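Uncharacterized protein SP1917 (Streptococcus pneumoniae, PDB 3C9P) is of unknown function but belongs to the DUF2200 family of bacterial proteins and folds as a small, mainly helical single chain. Local coordinates at residues M11-V16 and R55-G60; S39-Y44 and P71-I76. One frame throughout, in Å; residues are numbered along the deposited sequence.

Contact 1: residues M11-V16 and R55-G60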
HETATM    1  N   MSE A  11      12.362   4.402   7.517  1.00 12.64           N
HETATM    2  CA  MSE A  11      12.134   3.135   8.237  1.00 14.07           C
HETATM    3  C   MSE A  11      12.275   1.973   7.269  1.00 12.15           C
HETATM    4  O   MSE A  11      11.968   2.109   6.098  1.00 11.42           O
HETATM    5  CB  MSE A  11      10.775   3.134   8.919  1.00 12.71           C
HETATM    6  CG  MSE A  11      10.696   4.275   9.954  1.00 15.35           C
HETATM    7 SE   MSE A  11       8.977   4.187  10.867  1.00 23.32          SE
HETATM    8  CE  MSE A  11       8.909   6.040  11.567  1.00 18.50           C
ATOM      9  N   LYS A  12      12.791   0.844   7.754  1.00 11.81           N
ATOM     10  CA  LYS A  12      13.029  -0.303   6.871  1.00 12.40           C
ATOM     11  C   LYS A  12      11.749  -0.849   6.252  1.00 11.28           C
ATOM     12  O   LYS A  12      10.757  -1.065   6.950  1.00 11.16           O
ATOM     13  CB  LYS A  12      13.804  -1.400   7.605  1.00 12.75           C
ATOM     14  CG  LYS A  12      15.190  -0.949   8.091  1.00 17.44           C
ATOM     15  CD  LYS A  12      16.110  -0.569   6.958  1.00 21.12           C
ATOM     16  CE  LYS A  12      17.553  -0.187   7.456  1.00 22.87           C
ATOM     17  NZ  LYS A  12      17.897  -0.647   8.829  1.00 25.24           N
ATOM     18  N   PHE A  13      11.779  -1.077   4.932  1.00 11.35           N
ATOM     19  CA  PHE A  13      10.632  -1.656   4.237  1.00 10.92           C
ATOM     20  C   PHE A  13      10.074  -2.894   4.939  1.00 11.05           C
ATOM     21  O   PHE A  13       8.866  -3.007   5.154  1.00 11.53           O
ATOM     22  CB  PHE A  13      10.979  -2.026   2.780  1.00 10.93           C
ATOM     23  CG  PHE A  13       9.908  -2.829   2.116  1.00 11.63           C
ATOM     24  CD1 PHE A  13       8.731  -2.214   1.675  1.00 11.41           C
ATOM     25  CD2 PHE A  13      10.032  -4.221   2.001  1.00 12.15           C
ATOM     26  CE1 PHE A  13       7.708  -2.972   1.086  1.00 12.98           C
ATOM     27  CE2 PHE A  13       9.016  -4.972   1.448  1.00 11.42           C
ATOM     28  CZ  PHE A  13       7.843  -4.351   0.983  1.00 10.72           C
ATOM     29  N   ALA A  14      10.940  -3.834   5.290  1.00 10.33           N
ATOM     30  CA  ALA A  14      10.450  -5.144   5.686  1.00 10.97           C
ATOM     31  C   ALA A  14       9.584  -5.074   6.953  1.00 11.17           C
ATOM     32  O   ALA A  14       8.471  -5.574   6.965  1.00 11.01           O
ATOM     33  CB  ALA A  14      11.602  -6.167   5.803  1.00 10.02           C
ATOM     34  N   ALA A  15      10.079  -4.426   8.004  1.00 10.73           N
ATOM     35  CA  ALA A  15       9.293  -4.220   9.211  1.00 11.76           C
ATOM     36  C   ALA A  15       8.001  -3.455   8.998  1.00 11.87           C
ATOM     37  O   ALA A  15       6.954  -3.824   9.540  1.00 11.84           O
ATOM     38  CB  ALA A  15      10.126  -3.509  10.260  1.00 10.90           C
ATOM     39  N   VAL A  16       8.065  -2.362   8.243  1.00 11.62           N
ATOM     40  CA  VAL A  16       6.841  -1.594   7.955  1.00 11.46           C
ATOM     41  C   VAL A  16       5.795  -2.452   7.208  1.00 11.60           C
ATOM     42  O   VAL A  16       4.603  -2.444   7.562  1.00  9.57           O
ATOM     43  CB  VAL A  16       7.144  -0.264   7.186  1.00 11.55           C
ATOM     44  CG1 VAL A  16       5.822   0.503   6.889  1.00 10.85           C
ATOM     45  CG2 VAL A  16       8.101   0.638   8.040  1.00 11.05           C
ATOM     46  N   ARG A  55      15.922  -7.594   1.901  1.00 20.45           N
ATOM     47  CA  ARG A  55      16.795  -6.469   1.602  1.00 21.91           C
ATOM     48  C   ARG A  55      16.644  -5.398   2.687  1.00 20.61           C
ATOM     49  O   ARG A  55      15.650  -5.386   3.431  1.00 20.07           O
ATOM     50  CB  ARG A  55      16.480  -5.917   0.203  1.00 21.60           C
ATOM     51  CG  ARG A  55      16.902  -6.880  -0.918  1.00 24.39           C
ATOM     52  CD  ARG A  55      16.641  -6.354  -2.340  1.00 26.83           C
ATOM     53  NE  ARG A  55      17.765  -5.584  -2.905  1.00 35.44           N
ATOM     54  CZ  ARG A  55      17.695  -4.310  -3.304  1.00 39.65           C
ATOM     55  NH1 ARG A  55      16.548  -3.627  -3.215  1.00 41.43           N
ATOM     56  NH2 ARG A  55      18.775  -3.708  -3.803  1.00 40.68           N
ATOM     57  N   ASP A  56      17.640  -4.525   2.789  1.00 20.24           N
ATOM     58  CA  ASP A  56      17.560  -3.482   3.821  0.50 20.18           C
ATOM     59  C   ASP A  56      17.015  -2.166   3.278  1.00 20.15           C
ATOM     60  O   ASP A  56      17.103  -1.108   3.924  1.00 21.53           O
ATOM     61  CB  ASP A  56      18.884  -3.317   4.564  0.50 20.31           C
ATOM     62  CG  ASP A  56      19.101  -4.404   5.595  0.50 21.47           C
ATOM     63  OD1 ASP A  56      18.290  -4.506   6.568  0.50 23.06           O
ATOM     64  OD2 ASP A  56      20.089  -5.152   5.432  0.50 23.23           O
ATOM     65  N   VAL A  57      16.357  -2.249   2.126  1.00 17.99           N
ATOM     66  CA  VAL A  57      15.713  -1.097   1.485  1.00 16.60           C
ATOM     67  C   VAL A  57      14.749  -0.399   2.460  1.00 15.42           C
ATOM     68  O   VAL A  57      14.114  -1.057   3.286  1.00 15.73           O
ATOM     69  CB  VAL A  57      14.970  -1.548   0.187  1.00 16.55           C
ATOM     70  CG1 VAL A  57      13.843  -2.498   0.508  1.00 16.12           C
ATOM     71  CG2 VAL A  57      14.457  -0.353  -0.655  1.00 17.27           C
ATOM     72  N   THR A  58      14.664   0.927   2.374  1.00 13.50           N
ATOM     73  CA  THR A  58      13.728   1.680   3.202  1.00 12.82           C
ATOM     74  C   THR A  58      12.354   1.660   2.584  1.00 12.87           C
ATOM     75  O   THR A  58      12.190   1.408   1.369  1.00 11.85           O
ATOM     76  CB  THR A  58      14.138   3.150   3.398  1.00 12.43           C
ATOM     77  OG1 THR A  58      14.072   3.843   2.143  1.00 11.34           O
ATOM     78  CG2 THR A  58      15.570   3.251   4.025  1.00 11.97           C
ATOM     79  N   TYR A  59      11.360   1.910   3.423  1.00 12.32           N
ATOM     80  CA  TYR A  59       9.979   2.010   2.953  1.00 12.23           C
ATOM     81  C   TYR A  59       9.859   3.082   1.877  1.00 12.59           C
ATOM     82  O   TYR A  59       9.201   2.872   0.842  1.00 12.93           O
ATOM     83  CB  TYR A  59       9.036   2.310   4.140  1.00 12.67           C
ATOM     84  CG  TYR A  59       7.589   1.904   3.900  1.00 12.87           C
ATOM     85  CD1 TYR A  59       7.246   0.572   3.623  1.00 13.60           C
ATOM     86  CD2 TYR A  59       6.564   2.856   3.971  1.00 13.36           C
ATOM     87  CE1 TYR A  59       5.900   0.186   3.429  1.00 13.29           C
ATOM     88  CE2 TYR A  59       5.233   2.497   3.743  1.00 10.52           C
ATOM     89  CZ  TYR A  59       4.911   1.171   3.482  1.00 13.79           C
ATOM     90  OH  TYR A  59       3.607   0.830   3.261  1.00 14.06           O
ATOM     91  N   GLY A  60      10.526   4.218   2.090  1.00 12.07           N
ATOM     92  CA  GLY A  60      10.478   5.299   1.104  1.00 12.54           C
ATOM     93  C   GLY A  60      11.084   4.852  -0.224  1.00 13.19           C
ATOM     94  O   GLY A  60      10.538   5.122  -1.303  1.00 12.66           O
TER
HETATM   95  O   HOH W   1      13.841  -3.610   4.245  1.00 16.04           O
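Residues K12 and T58 face each other in a single beta bridge, their CA atoms 4.2 Å apart, and each is the N-cap residue of a helix, so the bridge ties together the starts of helix 13-26 and helix 59-64. Two backbone bonds flank it: Y59 N donates to M11 O at 2.8 Å and 175°, and F13 N to V57 O at 2.9 Å. Both donors are first-turn helix amides, which the intrahelical i to i-4 pattern cannot satisfy. V57 O has a second donor in water 1, which also donates to R55 O and accepts from A14 N, extending the pairing into the first turn of helix 13-26. The side chain of T58 caps its own helix, OG1 bonding to the backbone N of D61.

Among the side chains, F13 and Y59 cross obliquely, CD1 of F13 lying 3.7 Å from CD1 of Y59. The ring of F13 also stacks on F62, while Y59 reaches I96 and L99 of helix 91-107; both aromatic residues are buried. F13 CB rests on V57 CG1. At the exposed K12 the chain bends at chi2, and its CD lies 3.2 Å from the backbone O of D56. One turn into the helix, V16 meets Y59 at about a right angle. Its CG1, anti to the backbone N (chi1 179°), sits over one face of the tyrosine ring in a CH-pi contact, 3.4 Å from the ring centroid and 8° off the normal.

Contact 2: residues S39-Y44 and P71-I76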
ATOM      1  N   SER A  39       1.156  -5.052  -5.214  1.00 10.72           N
ATOM      2  CA  SER A  39       1.559  -5.309  -6.604  1.00 11.28           C
ATOM      3  C   SER A  39       0.711  -4.502  -7.619  1.00 11.81           C
ATOM      4  O   SER A  39       1.238  -3.868  -8.530  1.00 11.26           O
ATOM      5  CB  SER A  39       1.414  -6.800  -6.896  1.00 11.35           C
ATOM      6  OG  SER A  39       1.750  -7.075  -8.258  1.00 12.12           O
ATOM      7  N   TRP A  40      -0.603  -4.525  -7.436  1.00 11.86           N
ATOM      8  CA  TRP A  40      -1.514  -3.764  -8.292  1.00 12.21           C
ATOM      9  C   TRP A  40      -1.179  -2.272  -8.300  1.00 11.87           C
ATOM     10  O   TRP A  40      -1.033  -1.661  -9.358  1.00 11.13           O
ATOM     11  CB  TRP A  40      -2.961  -3.994  -7.836  1.00 12.34           C
ATOM     12  CG  TRP A  40      -3.949  -3.203  -8.637  1.00 12.90           C
ATOM     13  CD1 TRP A  40      -4.435  -3.485  -9.875  1.00 15.02           C
ATOM     14  CD2 TRP A  40      -4.561  -1.993  -8.233  1.00 13.42           C
ATOM     15  NE1 TRP A  40      -5.326  -2.522 -10.268  1.00 14.26           N
ATOM     16  CE2 TRP A  40      -5.427  -1.597  -9.266  1.00 14.20           C
ATOM     17  CE3 TRP A  40      -4.495  -1.223  -7.063  1.00 15.07           C
ATOM     18  CZ2 TRP A  40      -6.193  -0.447  -9.193  1.00 15.25           C
ATOM     19  CZ3 TRP A  40      -5.249  -0.062  -6.997  1.00 15.08           C
ATOM     20  CH2 TRP A  40      -6.109   0.296  -8.043  1.00 14.19           C
ATOM     21  N   LEU A  41      -1.010  -1.703  -7.115  1.00 10.86           N
ATOM     22  CA  LEU A  41      -0.739  -0.275  -6.973  1.00 12.19           C
ATOM     23  C   LEU A  41       0.572   0.165  -7.600  1.00 11.98           C
ATOM     24  O   LEU A  41       0.622   1.177  -8.322  1.00 11.38           O
ATOM     25  CB  LEU A  41      -0.730   0.129  -5.482  1.00 11.58           C
ATOM     26  CG  LEU A  41      -0.283   1.556  -5.203  1.00 12.23           C
ATOM     27  CD1 LEU A  41      -1.319   2.575  -5.775  1.00 13.96           C
ATOM     28  CD2 LEU A  41      -0.109   1.769  -3.703  1.00 11.48           C
ATOM     29  N   THR A  42       1.629  -0.588  -7.316  1.00 11.76           N
ATOM     30  CA  THR A  42       2.985  -0.149  -7.622  1.00 11.30           C
ATOM     31  C   THR A  42       3.546  -0.689  -8.941  1.00 11.21           C
ATOM     32  O   THR A  42       4.488  -0.123  -9.477  1.00 11.95           O
ATOM     33  CB  THR A  42       3.937  -0.590  -6.501  1.00 11.59           C
ATOM     34  OG1 THR A  42       3.906  -2.010  -6.444  1.00 11.80           O
ATOM     35  CG2 THR A  42       3.504  -0.005  -5.131  1.00 11.20           C
ATOM     36  N   GLY A  43       2.998  -1.785  -9.456  1.00 10.95           N
ATOM     37  CA  GLY A  43       3.573  -2.438 -10.634  1.00 11.73           C
ATOM     38  C   GLY A  43       4.656  -3.470 -10.313  1.00 12.28           C
ATOM     39  O   GLY A  43       5.100  -4.188 -11.199  1.00 13.07           O
ATOM     40  N   TYR A  44       5.098  -3.542  -9.056  1.00 12.71           N
ATOM     41  CA  TYR A  44       5.995  -4.622  -8.602  1.00 13.26           C
ATOM     42  C   TYR A  44       5.270  -5.959  -8.738  1.00 14.00           C
ATOM     43  O   TYR A  44       4.071  -6.029  -8.438  1.00 12.65           O
ATOM     44  CB  TYR A  44       6.296  -4.461  -7.119  1.00 12.73           C
ATOM     45  CG  TYR A  44       7.366  -3.457  -6.758  1.00 13.05           C
ATOM     46  CD1 TYR A  44       8.676  -3.594  -7.209  1.00 12.16           C
ATOM     47  CD2 TYR A  44       7.071  -2.406  -5.890  1.00 13.35           C
ATOM     48  CE1 TYR A  44       9.677  -2.656  -6.822  1.00 11.79           C
ATOM     49  CE2 TYR A  44       8.037  -1.489  -5.505  1.00 11.83           C
ATOM     50  CZ  TYR A  44       9.335  -1.612  -5.981  1.00 13.02           C
ATOM     51  OH  TYR A  44      10.280  -0.701  -5.546  1.00 12.02           O
ATOM     52  N   PRO A  71      -2.788   3.663 -13.206  1.00 14.09           N
ATOM     53  CA  PRO A  71      -3.561   4.884 -13.408  1.00 14.40           C
ATOM     54  C   PRO A  71      -4.776   5.010 -12.466  1.00 13.55           C
ATOM     55  O   PRO A  71      -5.079   6.103 -12.017  1.00 12.59           O
ATOM     56  CB  PRO A  71      -4.005   4.796 -14.886  1.00 14.70           C
ATOM     57  CG  PRO A  71      -2.994   3.904 -15.535  1.00 15.85           C
ATOM     58  CD  PRO A  71      -2.588   2.916 -14.464  1.00 14.77           C
ATOM     59  N   GLU A  72      -5.420   3.892 -12.141  1.00 13.02           N
ATOM     60  CA  GLU A  72      -6.658   3.915 -11.366  1.00 12.24           C
ATOM     61  C   GLU A  72      -6.433   4.303  -9.901  1.00 11.81           C
ATOM     62  O   GLU A  72      -7.384   4.451  -9.137  1.00 12.43           O
ATOM     63  CB  GLU A  72      -7.348   2.548 -11.465  1.00 12.60           C
ATOM     64  CG  GLU A  72      -7.980   2.274 -12.849  1.00 15.54           C
ATOM     65  CD  GLU A  72      -6.960   1.872 -13.938  1.00 20.73           C
ATOM     66  OE1 GLU A  72      -5.766   1.625 -13.631  1.00 21.03           O
ATOM     67  OE2 GLU A  72      -7.368   1.782 -15.111  1.00 20.63           O
ATOM     68  N   ARG A  73      -5.173   4.473  -9.508  1.00 11.05           N
ATOM     69  CA  ARG A  73      -4.869   4.794  -8.113  1.00 11.55           C
ATOM     70  C   ARG A  73      -5.334   6.206  -7.744  1.00 11.06           C
ATOM     71  O   ARG A  73      -5.506   6.524  -6.574  1.00 12.18           O
ATOM     72  CB  ARG A  73      -3.369   4.629  -7.844  1.00 11.35           C
ATOM     73  CG  ARG A  73      -2.527   5.769  -8.371  1.00 11.14           C
ATOM     74  CD  ARG A  73      -1.037   5.446  -8.337  1.00 10.84           C
ATOM     75  NE  ARG A  73      -0.291   6.671  -8.622  1.00 12.32           N
ATOM     76  CZ  ARG A  73      -0.204   7.251  -9.812  1.00 12.50           C
ATOM     77  NH1 ARG A  73      -0.792   6.698 -10.883  1.00 11.94           N
ATOM     78  NH2 ARG A  73       0.480   8.391  -9.924  1.00 15.18           N
ATOM     79  N   ILE A  74      -5.551   7.050  -8.757  1.00 10.50           N
ATOM     80  CA  ILE A  74      -6.063   8.400  -8.552  1.00 10.37           C
ATOM     81  C   ILE A  74      -7.495   8.343  -7.950  1.00 10.09           C
ATOM     82  O   ILE A  74      -7.942   9.276  -7.269  1.00  8.92           O
ATOM     83  CB  ILE A  74      -6.069   9.157  -9.910  1.00 10.23           C
ATOM     84  CG1 ILE A  74      -4.639   9.221 -10.524  1.00 12.59           C
ATOM     85  CG2 ILE A  74      -6.763  10.540  -9.848  1.00 12.47           C
ATOM     86  CD1 ILE A  74      -3.521   9.642  -9.597  1.00 12.56           C
ATOM     87  N   ALA A  75      -8.205   7.250  -8.210  1.00  9.19           N
ATOM     88  CA  ALA A  75      -9.551   7.054  -7.645  1.00  9.37           C
ATOM     89  C   ALA A  75      -9.559   6.606  -6.176  1.00  9.56           C
ATOM     90  O   ALA A  75     -10.636   6.575  -5.557  1.00  9.66           O
ATOM     91  CB  ALA A  75     -10.355   6.066  -8.518  1.00 10.07           C
ATOM     92  N   ILE A  76      -8.385   6.251  -5.630  1.00 10.62           N
ATOM     93  CA  ILE A  76      -8.253   5.941  -4.200  1.00 11.80           C
ATOM     94  C   ILE A  76      -8.292   7.259  -3.404  1.00 12.89           C
ATOM     95  O   ILE A  76      -7.248   7.891  -3.100  1.00 13.17           O
ATOM     96  CB  ILE A  76      -6.978   5.116  -3.866  1.00 12.78           C
ATOM     97  CG1 ILE A  76      -6.886   3.868  -4.758  1.00  8.97           C
ATOM     98  CG2 ILE A  76      -6.993   4.713  -2.386  1.00 10.79           C
ATOM     99  CD1 ILE A  76      -5.463   3.233  -4.826  1.00 11.79           C
TER
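The contact between L41 and R73 is aliphatic and crosses at about a right angle: CD1 of the leucine approaches R73 CB to 3.6 Å and also touches CD of the same arginine. Here the methylene part of R73 serves as an apolar surface. Its CG lies between the backbone N and the carbonyl carbon (chi1 77°), and the chain then runs extended as far as NE. L41 CD1 has a looser neighbour in I76 CD1, at 4.3 Å.

W40 supplies the aromatic contacts, both through the six-membered part of its indole. I76 CD1 meets it tip to tip, in the ring plane at the edge, 4.0 Å from W40 CZ3. E72 crosses the indole at about a right angle, with its CB 3.9 Å from W40 CZ2; the carboxylate plane is turned 42° from the ring.

These side chains join the C-terminal turn of helix 31-42 to the 3-10 segment 71-75 and the I76 that follows it, in the loop between helix 59-64 and strand 79-80. The I76 N to R73 O and A75 N to E72 O bonds, both i to i-3, define that short turn. Helices 91-107 and 112-119 pack around it, with L99 against L41 and Y119 against both W40 and I76.

No hydrogen bond crosses between the two segments, and the polar ends of W40 and R73 are held elsewhere. W40 NE1 donates to E120, whereas R73 NE forms a salt bridge with E95 and NH1 bonds to V70 O. I74 CD1 lies over one face of the R73 guanidinium, 4.0 Å above its plane. At the end of the helix, where G43 leaves helical geometry with positive phi (88°), OG1 of T42 accepts from Y44 N at 3.3 Å in an ST turn.

The two contacts lie on opposite sides of the chain's centre, their own centres 20 Å apart and their nearest atoms about 6 Å apart without touching. Along the chain the segments alternate, 11-16, 39-44, 55-60 and 71-76, so the connections closed by the two contacts cross along the chain. Helices 13-26 and 31-42, consecutive in the chain, each contribute to one contact. F62 stacks with F13 of contact 1 and with Y44, which lies in segment 39-44 but outside the interface of contact 2. Helix 91-107 connects the two sites within one helical fold: its L99 packs on Y59 in the first and on L41 in the second.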